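Local coordinates for protein diaminopimelate decarboxylase (Methanocaldococcus jannaschii, PDB 1TWI) that decarboxylates meso-diaminopimelate to L-lysine with pyridoxal 5'-phosphate as cofactor, the last step of lysine biosynthesis, at residues Y66-N71 against S101-K106; A75-L80 against L95-L100; K107-G112 against I288-R293; N113-E118 against R129-D134. All coordinates share one frame; numbering follows the deposited sequence.

Contact 1 of 4, residues Y66-N71 against S101-K106; sequences YAYKAN and SNVPSK. With PLP (pyridoxal-5'-phosphate), chain E.
Just past strand 62-67 of the pyridoxal-binding TIM barrel, Y68 directs its phenol at the loop that follows helix 92-100, meeting V103 and S101. The oxygen does all the touching: Y68 OH lies 3.4 Å from V103 CG2 and 4.0 Å from S101 CB, with the V103 side chain coming from the opposite direction. With V103 CG1 anti to the backbone N (chi1 179°), CG2 is the branch beside that N and the one the phenol meets. S101 OG turns elsewhere, to I97 O and T77 OG1, and N102 beyond it ends the helix in a Schellman motif. The 3-10 turn 68-70 carries the barrel strand into the active site: K69, which forms the cofactor Schiff base in the enzyme, is not attached to PLP here. Its chain, bent at chi2 and chi3, runs past the aldehyde, K69 NZ ends 3.3 Å from PLP C3, and the amine is salt-bridged to D88. A67 CB touches PLP C5A at 3.5 Å. Y66 OH bonds N71 O at 2.7 Å, in the carbonyl plane on a lone pair, tying the strand's tyrosine to the residue after the turn, while the Y66 ring has Y68 N above the rim of one face.

Contact 2 of 4, residues A75-L80 against L95-L100; sequences AITRLL and LYIAKL
The guanidinium of R78 meets L100 O at its edge, near its own plane, while the ring of Y96 has L100 CG over one face, 4.3 Å above the plane and offset toward the rim. The R78 bond is short but bent, and therefore weak: R78 NH1 lies 2.6 Å from L100 O with an N-H...O angle of 116°. The arginine chain bends at chi3 (72°), which brings its end to the last turn of helix 92-100. Its other nitrogens serve the second subunit, NE bonding L433 O and NH2 bonding L434 O weakly, so the group joins a helix end to a partner's C-terminus. Next to R78, the buried T77 and I97 cross at about a right angle. I97 CG2, anti to the backbone N, touches T77 OG1 at 3.7 Å and T77 CG2 at 4.2 Å. T77 OG1 is also hydrogen-bonded to S101 OG and L74 O, which fixes the hydroxyl. The helices come near each other here, with T77 CA 7.1 Å from A98 CA. I97 and L100 also pack on I424 of the second subunit. Consecutive outer helices 74-82 and 92-100, following strands 62-67 and 86-89, pack side by side as in the (beta/alpha) repeat of a TIM barrel.

Contact 3 of 4, residues K107-G112 against I288-R293; sequences KIVFNG and ILEPGR. With PLP (pyridoxal-5'-phosphate), chain E.
Strands 108-110 and 286-289 share no backbone hydrogen bond, and V109 CA and E290 CA, the nearest pair, are 9.3 Å apart, so the contact is made by side chains. N111 and E290 approach from opposite directions, and N111 ND2 gives E290 OE2 a fairly straight hydrogen bond of 2.8 Å (161° at the hydrogen). The acceptor lies almost in the amide plane, but the donor comes from above the carboxylate, 44° out of its plane, and the two flat groups stand nearly perpendicular (85°). N111 ND2 also bonds D88 OD1, and N111 OD1 takes N132 ND2. V109 CG2 packs on the same carboxylate oxygen, 3.6 Å from E290 OE2, and V109 CG1 touches I288 CD1 at 4.4 Å. The side chains meet inside the barrel; along its wall strands 62-67 and 86-89 separate the two strands. The glutamate extends beyond CG to place E290 OE1 2.7 Å from PLP N1, the glutamate-pyridine pairing known from fold-type III PLP enzymes and consistent with a protonated ring nitrogen. H208 NE2 bonds OE1 and N246 ND2 bonds OE2, fixing the carboxylate. Further along, the phosphate is gripped at the start of helix 293-296: G292 N, at the N-cap residue, donates to PLP O3P at 2.9 Å and R293 N to PLP O2P at 2.7 Å. R293, also lining the bound lysine's pocket, bonds Y255 OH and S213 OG through its guanidinium.

Contact 4 of 4, residues N113-E118 against R129-D134; sequences NCKTKE and RAFNVD
K115 crosses F131 at a slant and carries its amine past the ring to the backbone of strand 130-133. The methylene does the apolar touching: K115 CE lies at the edge of the ring, near its plane, 4.1 Å from F131 CD1. One atom further on, K115 NZ donates to N132 O at 3.0 Å. The donor sits 51° above the carbonyl plane, not on a lone pair. The lysine chain kinks at chi2 and is almost eclipsed at chi4 (14°), and these bends bring the amine to the strand. It is held there by two more oxygens, G112 O and, in a salt bridge, E138 OE2. F131 meanwhile packs on I120 and I124 of helix 117-125, which T116 caps at its N-terminus; loop, helix and strand belong to one beta-alpha-beta unit of the barrel. The second meeting is between N113 and D134. With chi1 at 177°, the D134 side chain extends opposite its own amide nitrogen and lays the carboxylate against the asparagine's aliphatic carbon, D134 OD1 coming 3.4 Å from N113 CB. A water links the two residues, 2.8 Å from N113 O and 2.7 Å from D134 OD1. The polar end of N113 leads elsewhere, its ND2 bonding G355 O of the second subunit. D134 OD1 is salt-bridged to K310 of the second subunit and OD2 takes G181 N. The buried lysine and aspartate, their charged atoms 6.5 Å apart (K115 NZ to D134 OD2), therefore do not pair but use separate partners, E138 within the chain and K310 across the dimer, which would probably keep both ionised.

In the fold
All four contacts lie in the parallel barrel of the pyridoxal-binding domain. Contact 3 is the most central, with an amide-carboxylate bond in the barrel interior next to the cofactor; contact 1, also buried, meets PLP through one segment but faces the outer helices with the other. Contact 2, partly exposed, joins those helices and meets contact 1 through the S101-T77 hydrogen bond and the packing of Y68 on T77 and A98. Contact 4 is buried yet farther out, its centre about 19 Å from the centre of the chain, beside the second subunit. Strands 108-110 and 130-133 pair, so contacts 3 and 4 share one sheet and the N111-N132 bond. In contact 1 a phenol oxygen meets carbon atoms without a hydrogen bond across the segments, whereas salt bridges surround contact 4.

Contact 1 of 4, residues Y66-N71 against S101-K106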
# COMPACT_ATOMS: atom_id res chain seq x y z
N TYR A 66 -14.74 -0.79 -18.03
CA TYR A 66 -14.44 -0.37 -16.65
C TYR A 66 -13.07 -0.83 -16.19
O TYR A 66 -12.73 -1.98 -16.32
CB TYR A 66 -15.58 -0.85 -15.71
CG TYR A 66 -15.24 -0.74 -14.27
CD1 TYR A 66 -14.98 0.50 -13.67
CD2 TYR A 66 -15.16 -1.89 -13.48
CE1 TYR A 66 -14.64 0.60 -12.32
CE2 TYR A 66 -14.82 -1.81 -12.12
CZ TYR A 66 -14.55 -0.57 -11.55
OH TYR A 66 -14.15 -0.52 -10.24
N ALA A 67 -12.26 0.09 -15.67
CA ALA A 67 -10.93 -0.32 -15.24
C ALA A 67 -10.99 -1.03 -13.88
O ALA A 67 -11.15 -0.37 -12.81
CB ALA A 67 -10.04 0.89 -15.15
N TYR A 68 -10.88 -2.36 -13.92
CA TYR A 68 -10.95 -3.19 -12.72
C TYR A 68 -9.98 -2.80 -11.65
O TYR A 68 -10.26 -2.98 -10.47
CB TYR A 68 -10.71 -4.68 -13.06
CG TYR A 68 -11.99 -5.40 -13.43
CD1 TYR A 68 -13.04 -4.70 -14.06
CD2 TYR A 68 -12.16 -6.77 -13.13
CE1 TYR A 68 -14.25 -5.37 -14.40
CE2 TYR A 68 -13.36 -7.45 -13.46
CZ TYR A 68 -14.38 -6.77 -14.09
OH TYR A 68 -15.51 -7.43 -14.50
N LYS A 69 -8.86 -2.20 -12.03
CA LYS A 69 -7.85 -1.89 -11.00
C LYS A 69 -8.42 -0.93 -9.96
O LYS A 69 -7.91 -0.87 -8.85
CB LYS A 69 -6.57 -1.32 -11.60
CG LYS A 69 -6.66 0.10 -12.18
CD LYS A 69 -5.87 0.16 -13.53
CE LYS A 69 -6.85 -0.21 -14.68
NZ LYS A 69 -6.31 -0.39 -16.02
N ALA A 70 -9.48 -0.20 -10.33
CA ALA A 70 -10.11 0.75 -9.39
C ALA A 70 -10.91 0.10 -8.25
O ALA A 70 -10.98 0.63 -7.13
CB ALA A 70 -11.00 1.75 -10.15
N ASN A 71 -11.45 -1.08 -8.51
CA ASN A 71 -12.27 -1.80 -7.51
C ASN A 71 -12.78 -3.05 -8.25
O ASN A 71 -13.62 -2.93 -9.16
CB ASN A 71 -13.48 -0.96 -7.11
CG ASN A 71 -14.18 -1.51 -5.84
OD1 ASN A 71 -14.26 -2.72 -5.65
ND2 ASN A 71 -14.68 -0.63 -4.99
N SER A 101 -17.67 -12.66 -13.64
CA SER A 101 -18.73 -11.65 -13.42
C SER A 101 -19.68 -11.62 -14.62
O SER A 101 -20.61 -10.82 -14.66
CB SER A 101 -18.09 -10.27 -13.26
OG SER A 101 -17.33 -10.21 -12.06
N ASN A 102 -19.40 -12.48 -15.59
CA ASN A 102 -20.17 -12.60 -16.81
C ASN A 102 -20.06 -11.45 -17.81
O ASN A 102 -21.02 -11.20 -18.58
CB ASN A 102 -21.66 -12.83 -16.47
CG ASN A 102 -22.32 -13.80 -17.41
OD1 ASN A 102 -21.71 -14.79 -17.83
ND2 ASN A 102 -23.59 -13.55 -17.74
N VAL A 103 -18.95 -10.73 -17.78
CA VAL A 103 -18.70 -9.67 -18.77
C VAL A 103 -18.43 -10.40 -20.10
O VAL A 103 -17.62 -11.31 -20.16
CB VAL A 103 -17.40 -8.86 -18.45
CG1 VAL A 103 -17.18 -7.80 -19.53
CG2 VAL A 103 -17.53 -8.17 -17.07
N PRO A 104 -19.17 -10.06 -21.15
CA PRO A 104 -18.99 -10.68 -22.48
C PRO A 104 -17.50 -10.53 -22.95
O PRO A 104 -16.88 -9.45 -22.81
CB PRO A 104 -19.92 -9.85 -23.38
CG PRO A 104 -20.96 -9.28 -22.44
CD PRO A 104 -20.25 -9.06 -21.14
N SER A 105 -16.92 -11.58 -23.50
CA SER A 105 -15.56 -11.51 -23.94
C SER A 105 -15.28 -10.40 -24.96
O SER A 105 -14.22 -9.82 -24.95
CB SER A 105 -15.16 -12.87 -24.52
OG SER A 105 -14.85 -13.70 -23.42
N LYS A 106 -16.24 -10.08 -25.81
CA LYS A 106 -15.99 -9.03 -26.78
C LYS A 106 -16.00 -7.66 -26.14
O LYS A 106 -15.86 -6.69 -26.87
CB LYS A 106 -17.01 -9.05 -27.92
CG LYS A 106 -16.67 -10.02 -29.05
CD LYS A 106 -15.14 -10.07 -29.41
CE LYS A 106 -14.51 -11.27 -28.70
NZ LYS A 106 -13.09 -11.39 -29.06
N1 PLP E . -6.72 2.47 -18.47
C2 PLP E . -5.41 2.22 -18.10
C2A PLP E . -4.48 1.62 -19.18
C3 PLP E . -5.05 2.51 -16.78
O3 PLP E . -3.76 2.26 -16.45
C4 PLP E . -5.91 3.05 -15.86
C4A PLP E . -5.40 3.34 -14.41
O4A PLP E . -4.36 2.84 -14.11
C5 PLP E . -7.25 3.31 -16.23
C6 PLP E . -7.60 3.02 -17.54
C5A PLP E . -8.34 3.91 -15.36
O4P PLP E . -7.97 5.22 -14.86
P PLP E . -8.99 6.11 -14.03
O1P PLP E . -8.22 7.32 -13.71
O2P PLP E . -9.32 5.30 -12.81
O3P PLP E . -10.15 6.39 -14.88

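Contact 2 of 4, residues A75-L80 against L95-L100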
# COMPACT_ATOMS: atom_id res chain seq x y z
N ALA A 75 -19.06 -8.27 -6.17
CA ALA A 75 -20.43 -7.74 -6.31
C ALA A 75 -20.42 -6.49 -7.22
O ALA A 75 -21.34 -6.29 -8.04
CB ALA A 75 -21.04 -7.37 -4.93
N ILE A 76 -19.39 -5.65 -7.05
CA ILE A 76 -19.31 -4.41 -7.85
C ILE A 76 -19.14 -4.74 -9.34
O ILE A 76 -19.78 -4.13 -10.19
CB ILE A 76 -18.11 -3.50 -7.37
CG1 ILE A 76 -18.33 -3.07 -5.90
CG2 ILE A 76 -17.95 -2.27 -8.29
CD1 ILE A 76 -19.73 -2.44 -5.64
N THR A 77 -18.26 -5.71 -9.65
CA THR A 77 -18.04 -6.09 -11.04
C THR A 77 -19.29 -6.79 -11.61
O THR A 77 -19.63 -6.61 -12.78
CB THR A 77 -16.75 -6.98 -11.20
OG1 THR A 77 -16.88 -8.16 -10.42
CG2 THR A 77 -15.50 -6.20 -10.76
N ARG A 78 -20.00 -7.57 -10.79
CA ARG A 78 -21.22 -8.20 -11.32
C ARG A 78 -22.27 -7.13 -11.58
O ARG A 78 -23.02 -7.24 -12.56
CB ARG A 78 -21.76 -9.31 -10.37
CG ARG A 78 -20.88 -10.57 -10.47
CD ARG A 78 -21.37 -11.79 -9.71
NE ARG A 78 -22.54 -12.38 -10.36
CZ ARG A 78 -22.54 -13.25 -11.38
NH1 ARG A 78 -21.42 -13.71 -11.96
NH2 ARG A 78 -23.71 -13.67 -11.82
N LEU A 79 -22.33 -6.12 -10.72
CA LEU A 79 -23.28 -5.01 -10.91
C LEU A 79 -22.96 -4.37 -12.25
O LEU A 79 -23.85 -4.22 -13.13
CB LEU A 79 -23.11 -3.96 -9.81
CG LEU A 79 -23.87 -2.60 -10.01
CD1 LEU A 79 -25.45 -2.79 -10.16
CD2 LEU A 79 -23.49 -1.66 -8.85
N LEU A 80 -21.69 -3.95 -12.42
CA LEU A 80 -21.29 -3.31 -13.66
C LEU A 80 -21.54 -4.21 -14.89
O LEU A 80 -22.05 -3.71 -15.90
CB LEU A 80 -19.83 -2.78 -13.56
CG LEU A 80 -19.83 -1.48 -12.73
CD1 LEU A 80 -18.41 -1.18 -12.21
CD2 LEU A 80 -20.38 -0.34 -13.61
N LEU A 95 -8.84 -10.69 -15.13
CA LEU A 95 -9.53 -11.32 -16.26
C LEU A 95 -10.45 -12.44 -15.68
O LEU A 95 -11.63 -12.65 -16.09
CB LEU A 95 -8.51 -11.92 -17.23
CG LEU A 95 -9.16 -12.81 -18.32
CD1 LEU A 95 -10.20 -11.96 -19.07
CD2 LEU A 95 -8.11 -13.35 -19.31
N TYR A 96 -9.90 -13.18 -14.73
CA TYR A 96 -10.65 -14.26 -14.06
C TYR A 96 -11.93 -13.65 -13.44
O TYR A 96 -13.04 -14.15 -13.60
CB TYR A 96 -9.74 -14.83 -12.96
CG TYR A 96 -10.23 -16.05 -12.25
CD1 TYR A 96 -10.00 -17.31 -12.81
CD2 TYR A 96 -10.88 -15.97 -11.02
CE1 TYR A 96 -10.40 -18.47 -12.16
CE2 TYR A 96 -11.29 -17.15 -10.33
CZ TYR A 96 -11.03 -18.38 -10.93
OH TYR A 96 -11.39 -19.58 -10.34
N ILE A 97 -11.77 -12.57 -12.68
CA ILE A 97 -12.94 -11.93 -12.08
C ILE A 97 -13.94 -11.42 -13.17
O ILE A 97 -15.17 -11.56 -12.99
CB ILE A 97 -12.50 -10.75 -11.14
CG1 ILE A 97 -11.81 -11.31 -9.89
CG2 ILE A 97 -13.67 -9.93 -10.71
CD1 ILE A 97 -10.98 -10.20 -9.17
N ALA A 98 -13.45 -10.83 -14.26
CA ALA A 98 -14.37 -10.34 -15.31
C ALA A 98 -15.19 -11.48 -15.87
O ALA A 98 -16.42 -11.33 -16.08
CB ALA A 98 -13.60 -9.61 -16.48
N LYS A 99 -14.53 -12.62 -16.15
CA LYS A 99 -15.24 -13.78 -16.70
C LYS A 99 -16.20 -14.33 -15.66
O LYS A 99 -17.32 -14.65 -16.01
CB LYS A 99 -14.28 -14.87 -17.18
CG LYS A 99 -13.39 -14.48 -18.34
CD LYS A 99 -14.19 -14.17 -19.57
CE LYS A 99 -14.61 -15.48 -20.31
NZ LYS A 99 -15.40 -15.19 -21.56
N LEU A 100 -15.79 -14.44 -14.38
CA LEU A 100 -16.73 -14.92 -13.38
C LEU A 100 -17.86 -13.88 -13.16
O LEU A 100 -18.90 -14.18 -12.60
CB LEU A 100 -16.05 -15.21 -12.03
CG LEU A 100 -15.18 -16.50 -12.09
CD1 LEU A 100 -14.71 -16.85 -10.63
CD2 LEU A 100 -15.99 -17.67 -12.72

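Contact 3 of 4, residues K107-G112 against I288-R293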
# COMPACT_ATOMS: atom_id res chain seq x y z
N LYS A 107 -16.24 -7.56 -24.83
CA LYS A 107 -16.17 -6.26 -24.16
C LYS A 107 -15.01 -6.27 -23.16
O LYS A 107 -14.99 -5.50 -22.22
CB LYS A 107 -17.47 -5.93 -23.40
CG LYS A 107 -18.67 -5.72 -24.33
CD LYS A 107 -19.96 -5.40 -23.51
CE LYS A 107 -21.15 -4.94 -24.42
NZ LYS A 107 -22.36 -4.63 -23.59
N ILE A 108 -14.07 -7.18 -23.35
CA ILE A 108 -12.92 -7.24 -22.44
C ILE A 108 -11.63 -6.88 -23.18
O ILE A 108 -11.33 -7.49 -24.22
CB ILE A 108 -12.78 -8.66 -21.82
CG1 ILE A 108 -14.00 -8.96 -20.92
CG2 ILE A 108 -11.52 -8.73 -20.91
CD1 ILE A 108 -14.02 -10.42 -20.32
N VAL A 109 -10.88 -5.89 -22.65
CA VAL A 109 -9.56 -5.55 -23.24
C VAL A 109 -8.55 -5.78 -22.12
O VAL A 109 -8.84 -5.57 -20.93
CB VAL A 109 -9.45 -4.07 -23.79
CG1 VAL A 109 -10.37 -3.94 -25.08
CG2 VAL A 109 -9.88 -3.05 -22.72
N PHE A 110 -7.38 -6.25 -22.51
CA PHE A 110 -6.32 -6.61 -21.55
C PHE A 110 -5.11 -5.66 -21.69
O PHE A 110 -4.45 -5.65 -22.73
CB PHE A 110 -5.91 -8.08 -21.84
CG PHE A 110 -5.16 -8.77 -20.71
CD1 PHE A 110 -4.43 -8.03 -19.77
CD2 PHE A 110 -5.13 -10.17 -20.64
CE1 PHE A 110 -3.66 -8.67 -18.77
CE2 PHE A 110 -4.39 -10.83 -19.66
CZ PHE A 110 -3.63 -10.07 -18.70
N ASN A 111 -4.86 -4.83 -20.69
CA ASN A 111 -3.72 -3.90 -20.66
C ASN A 111 -2.64 -4.46 -19.77
O ASN A 111 -2.91 -5.33 -18.93
CB ASN A 111 -4.14 -2.55 -20.01
CG ASN A 111 -4.89 -1.68 -20.96
OD1 ASN A 111 -4.35 -1.34 -21.99
ND2 ASN A 111 -6.15 -1.33 -20.64
N GLY A 112 -1.42 -3.97 -19.94
CA GLY A 112 -0.35 -4.37 -19.03
C GLY A 112 0.98 -4.42 -19.71
O GLY A 112 1.04 -4.89 -20.83
N ILE A 288 -13.78 3.10 -27.54
CA ILE A 288 -13.77 2.47 -26.21
C ILE A 288 -13.12 3.43 -25.22
O ILE A 288 -12.12 4.09 -25.58
CB ILE A 288 -12.87 1.19 -26.21
CG1 ILE A 288 -13.40 0.20 -27.25
CG2 ILE A 288 -12.84 0.55 -24.82
CD1 ILE A 288 -12.42 -1.01 -27.58
N LEU A 289 -13.68 3.53 -24.01
CA LEU A 289 -13.07 4.34 -22.95
C LEU A 289 -12.86 3.38 -21.79
O LEU A 289 -13.56 2.37 -21.69
CB LEU A 289 -13.98 5.51 -22.48
CG LEU A 289 -14.37 6.52 -23.57
CD1 LEU A 289 -15.10 7.76 -22.93
CD2 LEU A 289 -13.12 6.98 -24.29
N GLU A 290 -11.93 3.71 -20.90
CA GLU A 290 -11.60 2.83 -19.77
C GLU A 290 -11.71 3.55 -18.46
O GLU A 290 -10.78 3.54 -17.68
CB GLU A 290 -10.16 2.28 -19.91
CG GLU A 290 -9.92 1.43 -21.22
CD GLU A 290 -8.42 1.04 -21.41
OE1 GLU A 290 -7.51 1.76 -20.91
OE2 GLU A 290 -8.16 0.05 -22.10
N PRO A 291 -12.86 4.19 -18.18
CA PRO A 291 -12.94 4.89 -16.91
C PRO A 291 -12.85 3.92 -15.72
O PRO A 291 -13.39 2.78 -15.79
CB PRO A 291 -14.30 5.60 -16.97
CG PRO A 291 -15.17 4.62 -17.77
CD PRO A 291 -14.18 4.11 -18.86
N GLY A 292 -12.18 4.36 -14.65
CA GLY A 292 -12.07 3.59 -13.42
C GLY A 292 -12.69 4.46 -12.31
O GLY A 292 -13.85 4.31 -11.92
N ARG A 293 -11.88 5.40 -11.83
CA ARG A 293 -12.26 6.34 -10.78
C ARG A 293 -13.59 6.99 -11.10
O ARG A 293 -14.47 7.04 -10.24
CB ARG A 293 -11.19 7.42 -10.65
CG ARG A 293 -11.18 8.20 -9.33
CD ARG A 293 -10.25 9.46 -9.50
NE ARG A 293 -8.90 9.07 -9.93
CZ ARG A 293 -7.92 8.70 -9.09
NH1 ARG A 293 -8.11 8.67 -7.76
NH2 ARG A 293 -6.78 8.30 -9.61
N1 PLP E . -6.72 2.47 -18.47
C2 PLP E . -5.41 2.22 -18.10
C2A PLP E . -4.48 1.62 -19.18
C3 PLP E . -5.05 2.51 -16.78
O3 PLP E . -3.76 2.26 -16.45
C4 PLP E . -5.91 3.05 -15.86
C4A PLP E . -5.40 3.34 -14.41
O4A PLP E . -4.36 2.84 -14.11
C5 PLP E . -7.25 3.31 -16.23
C6 PLP E . -7.60 3.02 -17.54
C5A PLP E . -8.34 3.91 -15.36
O4P PLP E . -7.97 5.22 -14.86
P PLP E . -8.99 6.11 -14.03
O1P PLP E . -8.22 7.32 -13.71
O2P PLP E . -9.32 5.30 -12.81
O3P PLP E . -10.15 6.39 -14.88

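Contact 4 of 4, residues N113-E118 against R129-D134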
# COMPACT_ATOMS: atom_id res chain seq x y z
N ASN A 113 2.04 -3.99 -19.03
CA ASN A 113 3.37 -3.98 -19.61
C ASN A 113 4.19 -5.24 -19.29
O ASN A 113 5.34 -5.35 -19.72
CB ASN A 113 4.14 -2.75 -19.12
CG ASN A 113 4.40 -2.77 -17.63
OD1 ASN A 113 3.52 -2.43 -16.83
ND2 ASN A 113 5.61 -3.21 -17.23
N CYS A 114 3.65 -6.19 -18.52
CA CYS A 114 4.43 -7.42 -18.28
C CYS A 114 3.50 -8.61 -18.31
O CYS A 114 3.38 -9.34 -17.35
CB CYS A 114 5.17 -7.38 -16.92
SG CYS A 114 6.42 -8.76 -16.78
N LYS A 115 2.86 -8.81 -19.45
CA LYS A 115 1.93 -9.90 -19.59
C LYS A 115 2.74 -11.19 -19.68
O LYS A 115 3.66 -11.29 -20.46
CB LYS A 115 1.09 -9.70 -20.85
CG LYS A 115 0.37 -8.32 -20.85
CD LYS A 115 -1.06 -8.49 -21.31
CE LYS A 115 -1.77 -7.24 -22.04
NZ LYS A 115 -0.91 -6.11 -22.52
N THR A 116 2.38 -12.17 -18.90
CA THR A 116 3.10 -13.43 -18.91
C THR A 116 2.45 -14.40 -19.87
O THR A 116 1.28 -14.28 -20.25
CB THR A 116 3.03 -14.13 -17.54
OG1 THR A 116 1.66 -14.47 -17.32
CG2 THR A 116 3.55 -13.22 -16.40
N LYS A 117 3.20 -15.44 -20.19
CA LYS A 117 2.66 -16.43 -21.10
C LYS A 117 1.37 -17.02 -20.55
O LYS A 117 0.41 -17.26 -21.29
CB LYS A 117 3.68 -17.56 -21.32
CG LYS A 117 3.18 -18.56 -22.41
CD LYS A 117 4.37 -19.33 -22.94
CE LYS A 117 4.10 -19.91 -24.32
NZ LYS A 117 4.44 -19.04 -25.49
N GLU A 118 1.34 -17.31 -19.25
CA GLU A 118 0.11 -17.88 -18.69
C GLU A 118 -1.10 -16.93 -18.85
O GLU A 118 -2.21 -17.37 -19.09
CB GLU A 118 0.31 -18.16 -17.20
CG GLU A 118 1.36 -19.27 -16.94
CD GLU A 118 2.87 -18.93 -17.23
OE1 GLU A 118 3.38 -17.73 -17.31
OE2 GLU A 118 3.60 -19.99 -17.35
N ARG A 129 -11.73 -9.45 -26.48
CA ARG A 129 -11.75 -8.53 -27.63
C ARG A 129 -10.32 -8.17 -28.12
O ARG A 129 -10.03 -8.12 -29.32
CB ARG A 129 -12.47 -7.24 -27.23
CG ARG A 129 -12.83 -6.37 -28.47
CD ARG A 129 -13.32 -4.93 -28.04
NE ARG A 129 -13.70 -4.20 -29.25
CZ ARG A 129 -14.86 -4.32 -29.89
NH1 ARG A 129 -15.08 -3.62 -31.01
NH2 ARG A 129 -15.84 -5.09 -29.40
N ALA A 130 -9.43 -7.90 -27.18
CA ALA A 130 -8.05 -7.58 -27.54
C ALA A 130 -7.07 -7.51 -26.39
O ALA A 130 -7.43 -7.17 -25.26
CB ALA A 130 -7.95 -6.24 -28.26
N PHE A 131 -5.82 -7.83 -26.71
CA PHE A 131 -4.73 -7.56 -25.80
C PHE A 131 -4.28 -6.14 -26.30
O PHE A 131 -4.06 -5.95 -27.53
CB PHE A 131 -3.56 -8.49 -26.07
CG PHE A 131 -3.79 -9.90 -25.59
CD1 PHE A 131 -3.51 -10.26 -24.28
CD2 PHE A 131 -4.33 -10.86 -26.48
CE1 PHE A 131 -3.75 -11.57 -23.85
CE2 PHE A 131 -4.59 -12.19 -26.05
CZ PHE A 131 -4.29 -12.54 -24.74
N ASN A 132 -4.14 -5.15 -25.40
CA ASN A 132 -3.60 -3.85 -25.80
C ASN A 132 -2.10 -4.03 -25.61
O ASN A 132 -1.59 -3.92 -24.49
CB ASN A 132 -4.15 -2.73 -24.89
CG ASN A 132 -5.65 -2.49 -25.08
OD1 ASN A 132 -6.22 -2.83 -26.13
ND2 ASN A 132 -6.30 -1.85 -24.08
N VAL A 133 -1.40 -4.30 -26.71
CA VAL A 133 0.03 -4.61 -26.71
C VAL A 133 0.88 -3.47 -26.28
O VAL A 133 0.76 -2.38 -26.82
CB VAL A 133 0.51 -5.06 -28.09
CG1 VAL A 133 2.03 -5.29 -28.10
CG2 VAL A 133 -0.24 -6.34 -28.48
N ASP A 134 1.78 -3.74 -25.34
CA ASP A 134 2.57 -2.69 -24.75
C ASP A 134 3.97 -2.55 -25.32
O ASP A 134 4.59 -1.49 -25.17
CB ASP A 134 2.65 -2.94 -23.24
CG ASP A 134 3.53 -1.92 -22.53
OD1 ASP A 134 4.78 -2.13 -22.44
OD2 ASP A 134 2.96 -0.89 -22.08
O HOH W 1 5.71 -4.65 -22.39